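Local coordinates for AclR protein (Streptomyces galilaeus, PDB 2GEY) that is a putative hydroxylase of the SnoaL-like family that probably acts in the biosynthesis of aromatic polyketide antibiotics, at residues A[60-66]-A[77-82]. Numbering follows the deposited sequence.
Sequences DLQLEVK and LRITVT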
loop_
_atom_site.group_PDB
_atom_site.type_symbol
_atom_site.label_atom_id
_atom_site.label_comp_id
_atom_site.label_asym_id
_atom_site.label_seq_id
_atom_site.Cartn_x
_atom_site.Cartn_y
_atom_site.Cartn_z
ATOM N N ASP A 60 -18.319 3.325 -13.427
ATOM C CA ASP A 60 -18.908 4.151 -12.380
ATOM C C ASP A 60 -17.943 4.370 -11.221
ATOM O O ASP A 60 -18.356 4.731 -10.116
ATOM C CB ASP A 60 -20.199 3.503 -11.875
ATOM C CG ASP A 60 -19.986 2.112 -11.297
ATOM O OD1 ASP A 60 -18.843 1.600 -11.266
ATOM O OD2 ASP A 60 -20.989 1.516 -10.873
ATOM N N LEU A 61 -16.653 4.160 -11.458
ATOM C CA LEU A 61 -15.701 4.183 -10.356
ATOM C C LEU A 61 -15.691 5.544 -9.664
ATOM O O LEU A 61 -15.959 6.583 -10.288
ATOM C CB LEU A 61 -14.297 3.781 -10.810
ATOM C CG LEU A 61 -13.578 4.698 -11.801
ATOM C CD1 LEU A 61 -12.881 5.861 -11.091
ATOM C CD2 LEU A 61 -12.571 3.887 -12.619
ATOM N N GLN A 62 -15.420 5.522 -8.367
ATOM C CA GLN A 62 -15.304 6.739 -7.569
ATOM C C GLN A 62 -14.074 6.645 -6.688
ATOM O O GLN A 62 -13.806 5.592 -6.102
ATOM C CB GLN A 62 -16.559 6.934 -6.702
ATOM C CG GLN A 62 -17.792 7.314 -7.489
ATOM C CD GLN A 62 -17.722 8.739 -7.997
ATOM O OE1 GLN A 62 -17.853 9.689 -7.219
ATOM N NE2 GLN A 62 -17.503 8.897 -9.307
ATOM N N LEU A 63 -13.321 7.739 -6.629
ATOM C CA LEU A 63 -12.146 7.857 -5.775
ATOM C C LEU A 63 -12.518 8.617 -4.526
ATOM O O LEU A 63 -13.040 9.733 -4.616
ATOM C CB LEU A 63 -11.033 8.628 -6.477
ATOM C CG LEU A 63 -10.185 7.878 -7.497
ATOM C CD1 LEU A 63 -11.029 7.296 -8.594
ATOM C CD2 LEU A 63 -9.140 8.821 -8.058
ATOM N N GLU A 64 -12.239 8.028 -3.370
ATOM C CA GLU A 64 -12.374 8.734 -2.107
ATOM C C GLU A 64 -10.985 9.028 -1.569
ATOM O O GLU A 64 -10.193 8.107 -1.344
ATOM C CB GLU A 64 -13.143 7.915 -1.078
ATOM C CG GLU A 64 -13.328 8.682 0.228
ATOM C CD GLU A 64 -13.937 7.866 1.346
ATOM O OE1 GLU A 64 -14.223 6.667 1.145
ATOM O OE2 GLU A 64 -14.109 8.433 2.452
ATOM N N VAL A 65 -10.687 10.310 -1.368
ATOM C CA VAL A 65 -9.397 10.701 -0.804
ATOM C C VAL A 65 -9.463 10.539 0.717
ATOM O O VAL A 65 -10.186 11.260 1.417
ATOM C CB VAL A 65 -8.998 12.139 -1.218
ATOM C CG1 VAL A 65 -7.673 12.538 -0.583
ATOM C CG2 VAL A 65 -8.943 12.237 -2.745
ATOM N N LYS A 66 -8.736 9.555 1.221
ATOM C CA LYS A 66 -8.684 9.294 2.658
ATOM C C LYS A 66 -7.697 10.219 3.352
ATOM O O LYS A 66 -7.878 10.596 4.523
ATOM C CB LYS A 66 -8.290 7.840 2.917
ATOM C CG LYS A 66 -9.189 6.793 2.258
ATOM C CD LYS A 66 -10.649 6.901 2.664
ATOM C CE LYS A 66 -10.883 6.601 4.117
ATOM N NZ LYS A 66 -12.357 6.491 4.435
ATOM N N LEU A 77 -1.510 11.172 -2.079
ATOM C CA LEU A 77 -2.919 10.960 -1.786
ATOM C C LEU A 77 -3.123 9.489 -1.510
ATOM O O LEU A 77 -2.712 8.651 -2.316
ATOM C CB LEU A 77 -3.800 11.348 -2.968
ATOM C CG LEU A 77 -3.709 12.821 -3.381
ATOM C CD1 LEU A 77 -2.594 13.008 -4.391
ATOM C CD2 LEU A 77 -5.019 13.273 -3.964
ATOM N N ARG A 78 -3.754 9.189 -0.388
ATOM C CA ARG A 78 -4.191 7.837 -0.083
ATOM C C ARG A 78 -5.667 7.771 -0.470
ATOM O O ARG A 78 -6.496 8.523 0.058
ATOM C CB ARG A 78 -3.992 7.520 1.400
ATOM C CG ARG A 78 -4.415 6.099 1.775
ATOM C CD ARG A 78 -3.865 5.660 3.125
ATOM N NE ARG A 78 -4.147 6.632 4.181
ATOM C CZ ARG A 78 -5.281 6.698 4.871
ATOM N NH1 ARG A 78 -6.265 5.854 4.653
ATOM N NH2 ARG A 78 -5.424 7.619 5.801
ATOM N N ILE A 79 -5.975 6.860 -1.385
ATOM C CA ILE A 79 -7.260 6.826 -2.062
ATOM C C ILE A 79 -7.883 5.434 -1.989
ATOM O O ILE A 79 -7.187 4.431 -2.157
ATOM C CB ILE A 79 -7.083 7.222 -3.541
ATOM C CG1 ILE A 79 -6.633 8.687 -3.640
ATOM C CG2 ILE A 79 -8.371 6.987 -4.336
ATOM C CD1 ILE A 79 -6.050 9.072 -4.969
ATOM N N THR A 80 -9.190 5.393 -1.749
ATOM C CA THR A 80 -9.972 4.173 -1.866
ATOM C C THR A 80 -10.865 4.301 -3.090
ATOM O O THR A 80 -11.565 5.305 -3.256
ATOM C CB THR A 80 -10.818 3.940 -0.608
ATOM O OG1 THR A 80 -9.940 3.756 0.512
ATOM C CG2 THR A 80 -11.727 2.704 -0.772
ATOM N N VAL A 81 -10.808 3.297 -3.956
ATOM C CA VAL A 81 -11.638 3.257 -5.155
ATOM C C VAL A 81 -12.776 2.276 -4.938
ATOM O O VAL A 81 -12.560 1.176 -4.418
ATOM C CB VAL A 81 -10.836 2.823 -6.398
ATOM C CG1 VAL A 81 -11.727 2.852 -7.643
ATOM C CG2 VAL A 81 -9.619 3.721 -6.585
ATOM N N THR A 82 -13.983 2.683 -5.320
ATOM C CA THR A 82 -15.142 1.790 -5.324
ATOM C C THR A 82 -15.826 1.862 -6.676
ATOM O O THR A 82 -15.848 2.913 -7.308
ATOM C CB THR A 82 -16.143 2.122 -4.208
ATOM O OG1 THR A 82 -16.577 3.479 -4.319
ATOM C CG2 THR A 82 -15.503 1.913 -2.843
HETATM O O HOH W 1 -14.876 5.478 -3.217
#
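Lys66 lays its CB over one face of the Arg78 guanidinium, 3.3 Å from NH1. Chi1 of -56° sets the lysine CG anti to the carbonyl carbon, 3.6 Å from Thr80 OG1. Bends at chi2 and chi3 then turn NZ back along its own strand. There NZ forms a salt bridge with Glu64 OE2 at 3.3 Å, meeting it from above the carboxylate plane. Arg78 NE pairs with Glu106 of the second subunit. Thr80 OG1 is hydrogen-bonded to His102 of its own chain and to Asp39 of the second subunit. Beyond Glu64, a water lies 2.8 Å from Thr82 OG1 and donates to Gln62 O.

The other face is apolar. Leu63 slants across Ile79, with CG 3.8 Å from CG2. Val65 CG2 touches both Leu77 CD2 and Ile79 CG1. Helix 3-18 covers this side through Val14 and Trp17.

Five backbone hydrogen bonds join the strands. The straightest runs from Glu64 N to Thr80 O, 2.8 Å at 173°. Gln62–Thr82 and Glu64–Thr80 are hydrogen-bonded antiparallel pairs. This is the hairpin of strands 62-71 and 74-84, at one edge of the chain's curved sheet, in the alpha+beta barrel of the NTF2-like SnoaL fold.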